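Endonuclease V isoform X2 (Ciona intestinalis, PDB 6OZI) probably cleaves nucleic acid at inosine by metal-dependent hydrolysis, as an RNase H-like endonuclease V of the eukaryotic type, which acts mainly on RNA. Local coordinates at residues C56-Q67 / E227-S236; N183-L191 / I200-L210. The protein carries 1 engineered substitution. All coordinates share one frame; numbering follows the deposited sequence. Where two conformers were deposited one is given.

Contact 1. Residues C56-Q67 / E227-S236; sequences CMVVLSYPEMKQ and EPIKMANKWS. Engineered in segment 227-236: N233 (natural residue Asp). With nucleotides of chain D.
W235 gives its indole NE1 to the side-chain carbonyl OE1 of Q67, 2.7 Å away, in the one direct hydrogen bond between the two segments; Q67 opens strand 67-76. Amide and indole planes stand 88° apart, and OE1 lies 16° out of the ring plane. With CG anti to its backbone N (chi1 -171°) and the chain extended beyond, Q67 reaches the helix at full length. V58 meets the same indole at its edge, CG1 lying 3.9 Å from CD1 of W235, while the SG of C56 sits beside the five-membered ring, also at the edge. Replacing W235 by an alanine is likely to leave OE1 of Q67 without its N-H donor and open a gap beside C56 and V58. The helix 227-243 lies across one face of the central sheet of this RNase H-like fold; segments 56-61 and 227-236 run in broadly opposing directions, obliquely to one another. Farther along, CD2 of L60 packs 3.6 Å from CB of E227, and SD of M65 lies 3.7 Å from that CB. A water donates to both M65 O and E227 OE1. The other carboxylate oxygen, OE2, forms a salt bridge with K230 NZ, 3.0 Å away, through its syn lone pair; that ammonium also bonds OP2 of DC11 of chain D and T223, so E227 is second shell to a DNA phosphate.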
loop_
_atom_site.group_PDB
_atom_site.type_symbol
_atom_site.label_atom_id
_atom_site.label_comp_id
_atom_site.label_asym_id
_atom_site.label_seq_id
_atom_site.Cartn_x
_atom_site.Cartn_y
_atom_site.Cartn_z
ATOM N N CYS A 56 14.604 -7.306 -10.446
ATOM C CA CYS A 56 13.610 -7.978 -11.271
ATOM C C CYS A 56 13.688 -7.448 -12.693
ATOM O O CYS A 56 13.802 -6.236 -12.913
ATOM C CB CYS A 56 12.184 -7.781 -10.735
ATOM S SG CYS A 56 10.877 -8.489 -11.795
ATOM N N MET A 57 13.619 -8.363 -13.654
ATOM C CA MET A 57 13.516 -7.998 -15.058
ATOM C C MET A 57 12.298 -8.703 -15.630
ATOM O O MET A 57 12.069 -9.884 -15.343
ATOM C CB MET A 57 14.789 -8.369 -15.834
ATOM C CG MET A 57 14.708 -8.108 -17.334
ATOM S SD MET A 57 16.323 -8.098 -18.165
ATOM C CE MET A 57 17.051 -6.564 -17.573
ATOM N N VAL A 58 11.501 -7.967 -16.403
ATOM C CA VAL A 58 10.288 -8.490 -17.014
ATOM C C VAL A 58 10.342 -8.198 -18.504
ATOM O O VAL A 58 11.035 -7.285 -18.956
ATOM C CB VAL A 58 9.008 -7.875 -16.408
ATOM C CG1 VAL A 58 8.837 -8.288 -14.951
ATOM C CG2 VAL A 58 9.048 -6.358 -16.533
ATOM N N VAL A 59 9.614 -9.005 -19.272
ATOM C CA VAL A 59 9.376 -8.736 -20.683
ATOM C C VAL A 59 7.885 -8.887 -20.947
ATOM O O VAL A 59 7.299 -9.934 -20.638
ATOM C CB VAL A 59 10.179 -9.662 -21.616
ATOM C CG1 VAL A 59 9.938 -9.270 -23.069
ATOM C CG2 VAL A 59 11.665 -9.604 -21.301
ATOM N N LEU A 60 7.287 -7.851 -21.535
ATOM C CA LEU A 60 5.884 -7.826 -21.921
ATOM C C LEU A 60 5.784 -7.698 -23.433
ATOM O O LEU A 60 6.598 -7.021 -24.066
ATOM C CB LEU A 60 5.134 -6.653 -21.272
ATOM C CG LEU A 60 4.760 -6.740 -19.790
ATOM C CD1 LEU A 60 5.987 -6.714 -18.889
ATOM C CD2 LEU A 60 3.809 -5.613 -19.424
ATOM N N SER A 61 4.777 -8.345 -24.011
ATOM C CA SER A 61 4.559 -8.207 -25.441
ATOM C C SER A 61 4.082 -6.799 -25.769
ATOM O O SER A 61 3.504 -6.105 -24.931
ATOM C CB SER A 61 3.547 -9.237 -25.942
ATOM O OG SER A 61 2.315 -9.115 -25.254
ATOM N N TYR A 62 4.346 -6.379 -27.001
ATOM C CA TYR A 62 3.903 -5.079 -27.486
ATOM C C TYR A 62 3.121 -5.286 -28.772
ATOM O O TYR A 62 3.600 -5.966 -29.678
ATOM C CB TYR A 62 5.091 -4.144 -27.733
ATOM C CG TYR A 62 4.684 -2.704 -27.967
ATOM C CD1 TYR A 62 4.205 -2.282 -29.202
ATOM C CD2 TYR A 62 4.780 -1.766 -26.948
ATOM C CE1 TYR A 62 3.815 -0.962 -29.410
ATOM C CE2 TYR A 62 4.401 -0.450 -27.142
ATOM C CZ TYR A 62 3.922 -0.052 -28.377
ATOM O OH TYR A 62 3.552 1.258 -28.566
ATOM N N PRO A 63 1.935 -4.664 -28.884
ATOM C CA PRO A 63 1.335 -3.731 -27.919
ATOM C C PRO A 63 0.375 -4.344 -26.898
ATOM O O PRO A 63 -0.283 -3.591 -26.181
ATOM C CB PRO A 63 0.567 -2.774 -28.828
ATOM C CG PRO A 63 0.100 -3.666 -29.946
ATOM C CD PRO A 63 1.159 -4.727 -30.135
ATOM N N GLU A 64 0.294 -5.673 -26.825
ATOM C CA GLU A 64 -0.711 -6.305 -25.974
ATOM C C GLU A 64 -0.438 -6.118 -24.481
ATOM O O GLU A 64 -1.371 -6.249 -23.683
ATOM C CB GLU A 64 -0.809 -7.796 -26.293
ATOM C CG GLU A 64 -1.394 -8.112 -27.658
ATOM C CD GLU A 64 -0.373 -7.998 -28.785
ATOM O OE1 GLU A 64 0.814 -7.722 -28.501
ATOM O OE2 GLU A 64 -0.763 -8.186 -29.958
ATOM N N MET A 65 0.804 -5.814 -24.095
ATOM C CA MET A 65 1.181 -5.593 -22.690
ATOM C C MET A 65 0.944 -6.834 -21.835
ATOM O O MET A 65 0.550 -6.739 -20.675
ATOM C CB MET A 65 0.468 -4.384 -22.079
ATOM C CG MET A 65 1.001 -3.042 -22.533
ATOM S SD MET A 65 2.764 -2.855 -22.190
ATOM C CE MET A 65 3.393 -2.997 -23.860
ATOM N N LYS A 66 1.174 -8.006 -22.412
ATOM C CA LYS A 66 1.065 -9.271 -21.698
ATOM C C LYS A 66 2.447 -9.728 -21.255
ATOM O O LYS A 66 3.368 -9.817 -22.073
ATOM C CB LYS A 66 0.411 -10.339 -22.573
ATOM C CG LYS A 66 -1.054 -10.091 -22.918
ATOM C CD LYS A 66 -1.968 -10.463 -21.752
ATOM C CE LYS A 66 -2.337 -9.292 -20.849
ATOM N NZ LYS A 66 -3.145 -9.781 -19.680
ATOM N N GLN A 67 2.583 -10.016 -19.966
ATOM C CA GLN A 67 3.863 -10.446 -19.423
ATOM C C GLN A 67 4.225 -11.816 -19.995
ATOM O O GLN A 67 3.437 -12.766 -19.903
ATOM C CB GLN A 67 3.801 -10.503 -17.899
ATOM C CG GLN A 67 5.145 -10.740 -17.232
ATOM C CD GLN A 67 5.016 -10.847 -15.724
ATOM O OE1 GLN A 67 4.654 -9.880 -15.050
ATOM N NE2 GLN A 67 5.302 -12.032 -15.187
ATOM N N GLU A 227 2.975 -0.388 -17.908
ATOM C CA GLU A 227 2.917 -1.793 -17.500
ATOM C C GLU A 227 4.273 -2.435 -17.209
ATOM O O GLU A 227 4.384 -3.125 -16.181
ATOM C CB GLU A 227 2.146 -2.587 -18.565
ATOM C CG GLU A 227 0.667 -2.236 -18.641
ATOM C CD GLU A 227 -0.064 -2.505 -17.328
ATOM O OE1 GLU A 227 -0.245 -3.687 -16.970
ATOM O OE2 GLU A 227 -0.454 -1.531 -16.654
ATOM N N PRO A 228 5.317 -2.294 -18.040
ATOM C CA PRO A 228 6.585 -2.981 -17.707
ATOM C C PRO A 228 7.201 -2.487 -16.407
ATOM O O PRO A 228 7.714 -3.283 -15.604
ATOM C CB PRO A 228 7.480 -2.674 -18.916
ATOM C CG PRO A 228 6.538 -2.276 -20.014
ATOM C CD PRO A 228 5.409 -1.581 -19.331
ATOM N N ILE A 229 7.142 -1.177 -16.172
ATOM C CA ILE A 229 7.610 -0.622 -14.907
ATOM C C ILE A 229 6.776 -1.160 -13.755
ATOM O O ILE A 229 7.308 -1.614 -12.732
ATOM C CB ILE A 229 7.564 0.912 -14.963
ATOM C CG1 ILE A 229 8.574 1.418 -15.993
ATOM C CG2 ILE A 229 7.780 1.508 -13.586
ATOM C CD1 ILE A 229 8.425 2.855 -16.299
ATOM N N LYS A 230 5.453 -1.132 -13.922
ATOM C CA LYS A 230 4.551 -1.633 -12.896
ATOM C C LYS A 230 4.908 -3.061 -12.509
ATOM O O LYS A 230 4.989 -3.398 -11.319
ATOM C CB LYS A 230 3.105 -1.545 -13.399
ATOM C CG LYS A 230 2.088 -2.185 -12.469
ATOM C CD LYS A 230 0.685 -2.214 -13.072
ATOM C CE LYS A 230 0.163 -0.809 -13.332
ATOM N NZ LYS A 230 -1.241 -0.826 -13.852
ATOM N N MET A 231 5.165 -3.908 -13.507
ATOM C CA MET A 231 5.390 -5.314 -13.216
ATOM C C MET A 231 6.750 -5.537 -12.560
ATOM O O MET A 231 6.846 -6.252 -11.554
ATOM C CB MET A 231 5.218 -6.135 -14.491
ATOM C CG MET A 231 3.808 -6.010 -15.030
ATOM S SD MET A 231 2.641 -6.526 -13.761
ATOM C CE MET A 231 1.064 -6.236 -14.563
ATOM N N ALA A 232 7.812 -4.925 -13.101
ATOM C CA ALA A 232 9.137 -5.091 -12.493
ATOM C C ALA A 232 9.143 -4.626 -11.037
ATOM O O ALA A 232 9.694 -5.308 -10.154
ATOM C CB ALA A 232 10.197 -4.344 -13.303
ATOM N N ASN A 233 8.520 -3.473 -10.772
ATOM C CA ASN A 233 8.433 -2.967 -9.405
ATOM C C ASN A 233 7.652 -3.928 -8.511
ATOM O O ASN A 233 8.096 -4.271 -7.401
ATOM C CB ASN A 233 7.796 -1.573 -9.431
ATOM C CG ASN A 233 7.586 -0.983 -8.045
ATOM O OD1 ASN A 233 6.448 -0.790 -7.610
ATOM N ND2 ASN A 233 8.680 -0.706 -7.338
ATOM N N LYS A 234 6.516 -4.428 -9.006
ATOM C CA LYS A 234 5.698 -5.309 -8.181
ATOM C C LYS A 234 6.446 -6.588 -7.811
ATOM O O LYS A 234 6.574 -6.919 -6.627
ATOM C CB LYS A 234 4.373 -5.635 -8.870
ATOM C CG LYS A 234 3.553 -6.654 -8.074
ATOM C CD LYS A 234 2.184 -6.967 -8.693
ATOM C CE LYS A 234 2.289 -7.532 -10.092
ATOM N NZ LYS A 234 0.927 -7.731 -10.668
ATOM N N TRP A 235 6.969 -7.311 -8.809
ATOM C CA TRP A 235 7.562 -8.613 -8.510
ATOM C C TRP A 235 8.837 -8.468 -7.683
ATOM O O TRP A 235 9.096 -9.292 -6.788
ATOM C CB TRP A 235 7.832 -9.401 -9.794
ATOM C CG TRP A 235 6.611 -9.603 -10.691
ATOM C CD1 TRP A 235 6.502 -9.253 -12.005
ATOM C CD2 TRP A 235 5.340 -10.173 -10.326
ATOM N NE1 TRP A 235 5.261 -9.587 -12.484
ATOM C CE2 TRP A 235 4.527 -10.147 -11.474
ATOM C CE3 TRP A 235 4.816 -10.711 -9.143
ATOM C CZ2 TRP A 235 3.222 -10.636 -11.478
ATOM C CZ3 TRP A 235 3.513 -11.197 -9.149
ATOM C CH2 TRP A 235 2.733 -11.154 -10.308
ATOM N N SER A 236 9.648 -7.434 -7.955
ATOM C CA SER A 236 10.827 -7.229 -7.115
ATOM C C SER A 236 10.423 -7.020 -5.657
ATOM O O SER A 236 10.995 -7.642 -4.747
ATOM C CB SER A 236 11.660 -6.052 -7.627
ATOM O OG SER A 236 10.969 -4.830 -7.469
ATOM P P DC D 11 -3.846 -1.631 -11.447
ATOM O OP1 DC D 11 -4.541 -2.335 -12.548
ATOM O OP2 DC D 11 -2.382 -1.749 -11.261
ATOM O "O5'" DC D 11 -4.170 -0.096 -11.634
ATOM C "C5'" DC D 11 -3.771 0.813 -10.650
ATOM C "C4'" DC D 11 -4.888 1.777 -10.349
ATOM O "O4'" DC D 11 -5.563 1.364 -9.152
ATOM C "C3'" DC D 11 -4.426 3.187 -10.092
ATOM O "O3'" DC D 11 -4.411 3.874 -11.310
ATOM C "C2'" DC D 11 -5.492 3.742 -9.152
ATOM C "C1'" DC D 11 -5.995 2.497 -8.431
ATOM N N1 DC D 11 -5.531 2.356 -7.017
ATOM C C2 DC D 11 -6.154 3.097 -6.017
ATOM O O2 DC D 11 -7.053 3.881 -6.334
ATOM N N3 DC D 11 -5.751 2.940 -4.734
ATOM C C4 DC D 11 -4.782 2.079 -4.439
ATOM N N4 DC D 11 -4.418 1.957 -3.156
ATOM C C5 DC D 11 -4.134 1.307 -5.448
ATOM C C6 DC D 11 -4.542 1.472 -6.711
HETATM O O HOH W 1 0.169 -5.864 -18.089
#

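Contact 2. Residues N183-L191 / I200-L210; sequences NEVLAKAVL and IFVSAGHKCSL
V190 and I200 each place one branch between backbone N and carbonyl carbon, CG2 in V190 (chi1 -58°) and CG1 in I200 (chi1 64°), and these two branches meet at 3.5 Å. The same CG2 of V190 also touches CG2 of V202, 3.8 Å away, making a small aliphatic cluster on one side of the sheet. L210, with CG swung anti to its own N (chi1 172°), comes back from the start of the next helix: its CD2 meets CG1 of V185 at 3.6 Å, the two side chains crossing at about a right angle, and its CD1 lies near CB of K188. On the other face of the sheet, CB of A189 rests 3.8 Å from CD1 of F201. Backbone bonds run both ways in two pairs, K188 with V202 and V190 with I200; between them A189 and F201 form a non-hydrogen-bonded pair. On the N-terminal side of K188 the direct backbone bonds stop, although A187 still lies against S203; a water takes the N-H of A204 and donates to L186 O. There L186 and A187 both face I177, a classic beta bulge on the other edge of strand 184-190. The ammonium of K188 goes to D176 in a salt bridge, and S203 OG bonds G119 N. Strands 184-190 and 200-206 form an antiparallel beta hairpin, joined through 200-206 to strand 140-144 of the mixed sheet.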
loop_
_atom_site.group_PDB
_atom_site.type_symbol
_atom_site.label_atom_id
_atom_site.label_comp_id
_atom_site.label_asym_id
_atom_site.label_seq_id
_atom_site.Cartn_x
_atom_site.Cartn_y
_atom_site.Cartn_z
ATOM N N ASN A 183 19.371 25.661 -23.712
ATOM C CA ASN A 183 18.358 25.922 -24.740
ATOM C C ASN A 183 18.008 24.634 -25.486
ATOM O O ASN A 183 18.070 24.564 -26.715
ATOM C CB ASN A 183 18.827 27.013 -25.711
ATOM C CG ASN A 183 17.701 27.548 -26.585
ATOM O OD1 ASN A 183 16.627 27.885 -26.087
ATOM N ND2 ASN A 183 17.942 27.625 -27.892
ATOM N N GLU A 184 17.659 23.599 -24.724
ATOM C CA GLU A 184 17.328 22.308 -25.310
ATOM C C GLU A 184 16.254 21.633 -24.470
ATOM O O GLU A 184 16.108 21.906 -23.275
ATOM C CB GLU A 184 18.568 21.398 -25.417
ATOM C CG GLU A 184 19.201 21.060 -24.068
ATOM C CD GLU A 184 20.452 20.186 -24.164
ATOM O OE1 GLU A 184 20.736 19.647 -25.259
ATOM O OE2 GLU A 184 21.160 20.045 -23.133
ATOM N N VAL A 185 15.513 20.730 -25.110
ATOM C CA VAL A 185 14.511 19.932 -24.414
ATOM C C VAL A 185 15.203 18.764 -23.724
ATOM O O VAL A 185 16.001 18.040 -24.334
ATOM C CB VAL A 185 13.423 19.443 -25.382
ATOM C CG1 VAL A 185 12.436 18.534 -24.647
ATOM C CG2 VAL A 185 12.691 20.635 -26.004
ATOM N N LEU A 186 14.918 18.599 -22.439
ATOM C CA LEU A 186 15.474 17.520 -21.640
ATOM C C LEU A 186 14.543 16.325 -21.527
ATOM O O LEU A 186 15.019 15.185 -21.438
ATOM C CB LEU A 186 15.806 18.034 -20.236
ATOM C CG LEU A 186 16.787 19.209 -20.129
ATOM C CD1 LEU A 186 17.040 19.568 -18.672
ATOM C CD2 LEU A 186 18.102 18.914 -20.838
ATOM N N ALA A 187 13.235 16.568 -21.496
ATOM C CA ALA A 187 12.254 15.531 -21.222
ATOM C C ALA A 187 10.882 16.032 -21.642
ATOM O O ALA A 187 10.715 17.168 -22.093
ATOM C CB ALA A 187 12.258 15.140 -19.742
ATOM N N LYS A 188 9.888 15.175 -21.447
ATOM C CA LYS A 188 8.504 15.473 -21.780
ATOM C C LYS A 188 7.653 15.062 -20.586
ATOM O O LYS A 188 7.710 13.907 -20.150
ATOM C CB LYS A 188 8.092 14.732 -23.055
ATOM C CG LYS A 188 7.173 15.502 -23.968
ATOM C CD LYS A 188 7.315 14.972 -25.383
ATOM C CE LYS A 188 6.638 15.880 -26.404
ATOM N NZ LYS A 188 7.483 17.043 -26.753
ATOM N N ALA A 189 6.931 16.019 -20.015
ATOM C CA ALA A 189 5.922 15.735 -19.001
ATOM C C ALA A 189 4.651 15.271 -19.700
ATOM O O ALA A 189 4.094 16.002 -20.522
ATOM C CB ALA A 189 5.648 16.977 -18.158
ATOM N N VAL A 190 4.210 14.049 -19.411
ATOM C CA VAL A 190 3.120 13.445 -20.163
ATOM C C VAL A 190 2.043 12.944 -19.217
ATOM O O VAL A 190 2.287 12.653 -18.038
ATOM C CB VAL A 190 3.598 12.294 -21.075
ATOM C CG1 VAL A 190 4.658 12.793 -22.053
ATOM C CG2 VAL A 190 4.100 11.114 -20.248
ATOM N N LEU A 191 0.833 12.848 -19.762
ATOM C CA LEU A 191 -0.338 12.357 -19.043
ATOM C C LEU A 191 -1.158 11.558 -20.052
ATOM O O LEU A 191 -1.934 12.130 -20.822
ATOM C CB LEU A 191 -1.122 13.522 -18.456
ATOM C CG LEU A 191 -2.126 13.276 -17.338
ATOM C CD1 LEU A 191 -2.536 14.623 -16.767
ATOM C CD2 LEU A 191 -3.352 12.515 -17.843
ATOM N N ILE A 200 3.876 12.093 -15.609
ATOM C CA ILE A 200 5.149 11.397 -15.472
ATOM C C ILE A 200 6.109 12.019 -16.475
ATOM O O ILE A 200 5.705 12.725 -17.400
ATOM C CB ILE A 200 5.043 9.868 -15.679
ATOM C CG1 ILE A 200 4.603 9.544 -17.109
ATOM C CG2 ILE A 200 4.109 9.239 -14.641
ATOM C CD1 ILE A 200 4.422 8.071 -17.373
ATOM N N PHE A 201 7.398 11.756 -16.288
ATOM C CA PHE A 201 8.435 12.488 -17.008
ATOM C C PHE A 201 9.273 11.517 -17.825
ATOM O O PHE A 201 10.017 10.703 -17.270
ATOM C CB PHE A 201 9.268 13.300 -16.026
ATOM C CG PHE A 201 8.426 14.107 -15.090
ATOM C CD1 PHE A 201 7.867 15.308 -15.505
ATOM C CD2 PHE A 201 8.135 13.637 -13.814
ATOM C CE1 PHE A 201 7.073 16.043 -14.653
ATOM C CE2 PHE A 201 7.326 14.368 -12.958
ATOM C CZ PHE A 201 6.792 15.569 -13.378
ATOM N N VAL A 202 9.148 11.614 -19.142
ATOM C CA VAL A 202 9.790 10.700 -20.074
ATOM C C VAL A 202 10.991 11.406 -20.677
ATOM O O VAL A 202 10.874 12.531 -21.170
ATOM C CB VAL A 202 8.808 10.259 -21.173
ATOM C CG1 VAL A 202 9.497 9.328 -22.180
ATOM C CG2 VAL A 202 7.593 9.608 -20.557
ATOM N N SER A 203 12.139 10.753 -20.649
ATOM C CA SER A 203 13.314 11.266 -21.329
ATOM C C SER A 203 13.918 10.145 -22.154
ATOM O O SER A 203 13.698 8.960 -21.880
ATOM C CB SER A 203 14.360 11.848 -20.351
ATOM O OG SER A 203 14.666 10.949 -19.302
ATOM N N ALA A 204 14.624 10.537 -23.210
ATOM C CA ALA A 204 15.314 9.566 -24.035
ATOM C C ALA A 204 16.367 8.844 -23.206
ATOM O O ALA A 204 17.089 9.459 -22.417
ATOM C CB ALA A 204 15.956 10.258 -25.239
ATOM N N GLY A 205 16.437 7.527 -23.368
ATOM C CA GLY A 205 17.476 6.767 -22.709
ATOM C C GLY A 205 18.698 6.611 -23.590
ATOM O O GLY A 205 19.709 7.295 -23.410
ATOM N N HIS A 206 18.605 5.706 -24.557
ATOM C CA HIS A 206 19.705 5.434 -25.463
ATOM C C HIS A 206 19.140 4.729 -26.683
ATOM O O HIS A 206 18.309 3.827 -26.541
ATOM C CB HIS A 206 20.771 4.580 -24.770
ATOM C CG HIS A 206 21.935 4.236 -25.641
ATOM N ND1 HIS A 206 22.567 5.163 -26.439
ATOM C CD2 HIS A 206 22.587 3.066 -25.832
ATOM C CE1 HIS A 206 23.555 4.577 -27.089
ATOM N NE2 HIS A 206 23.587 3.302 -26.740
ATOM N N LYS A 207 19.600 5.142 -27.872
ATOM C CA LYS A 207 19.174 4.556 -29.151
ATOM C C LYS A 207 17.687 4.801 -29.443
ATOM O O LYS A 207 17.026 3.980 -30.083
ATOM C CB LYS A 207 19.495 3.054 -29.192
ATOM C CG LYS A 207 20.979 2.745 -29.019
ATOM C CD LYS A 207 21.313 1.250 -29.093
ATOM C CE LYS A 207 21.168 0.640 -30.450
ATOM N NZ LYS A 207 21.754 -0.740 -30.437
ATOM N N CYS A 208 17.168 5.960 -29.033
ATOM C CA CYS A 208 15.752 6.265 -29.196
ATOM C C CYS A 208 15.536 7.765 -29.021
ATOM O O CYS A 208 16.061 8.362 -28.078
ATOM C CB CYS A 208 14.916 5.479 -28.181
ATOM S SG CYS A 208 13.145 5.569 -28.425
ATOM N N SER A 209 14.766 8.370 -29.925
ATOM C CA SER A 209 14.461 9.787 -29.783
ATOM C C SER A 209 13.428 9.991 -28.672
ATOM O O SER A 209 12.663 9.084 -28.323
ATOM C CB SER A 209 13.936 10.378 -31.095
ATOM O OG SER A 209 12.616 9.937 -31.362
ATOM N N LEU A 210 13.406 11.210 -28.125
ATOM C CA LEU A 210 12.422 11.537 -27.099
ATOM C C LEU A 210 11.003 11.316 -27.608
ATOM O O LEU A 210 10.126 10.858 -26.864
ATOM C CB LEU A 210 12.618 12.984 -26.640
ATOM C CG LEU A 210 11.564 13.580 -25.692
ATOM C CD1 LEU A 210 11.360 12.720 -24.447
ATOM C CD2 LEU A 210 11.951 14.992 -25.303
HETATM O O HOH W 2 15.255 13.299 -23.518
#

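In the fold
Both contacts are largely buried and reach the same mixed sheet, yet they relate to it differently. Contact 1 lays a helix over strand 52-61, next to one outer strand, and joins parts of the chain 160 residues apart; contact 2 pairs neighbouring strands of a hairpin next to the other outer strand and is nested inside the loop that contact 1 closes. Side chains carry the first, with a single direct hydrogen bond among apolar packing, whereas in the second paired backbone bonds join the strands, with aliphatic side chains packed on a face. Contact 1 has a lysine on a DNA phosphate; contact 2 stays about 7 Å from the nucleic acid at its nearest atom.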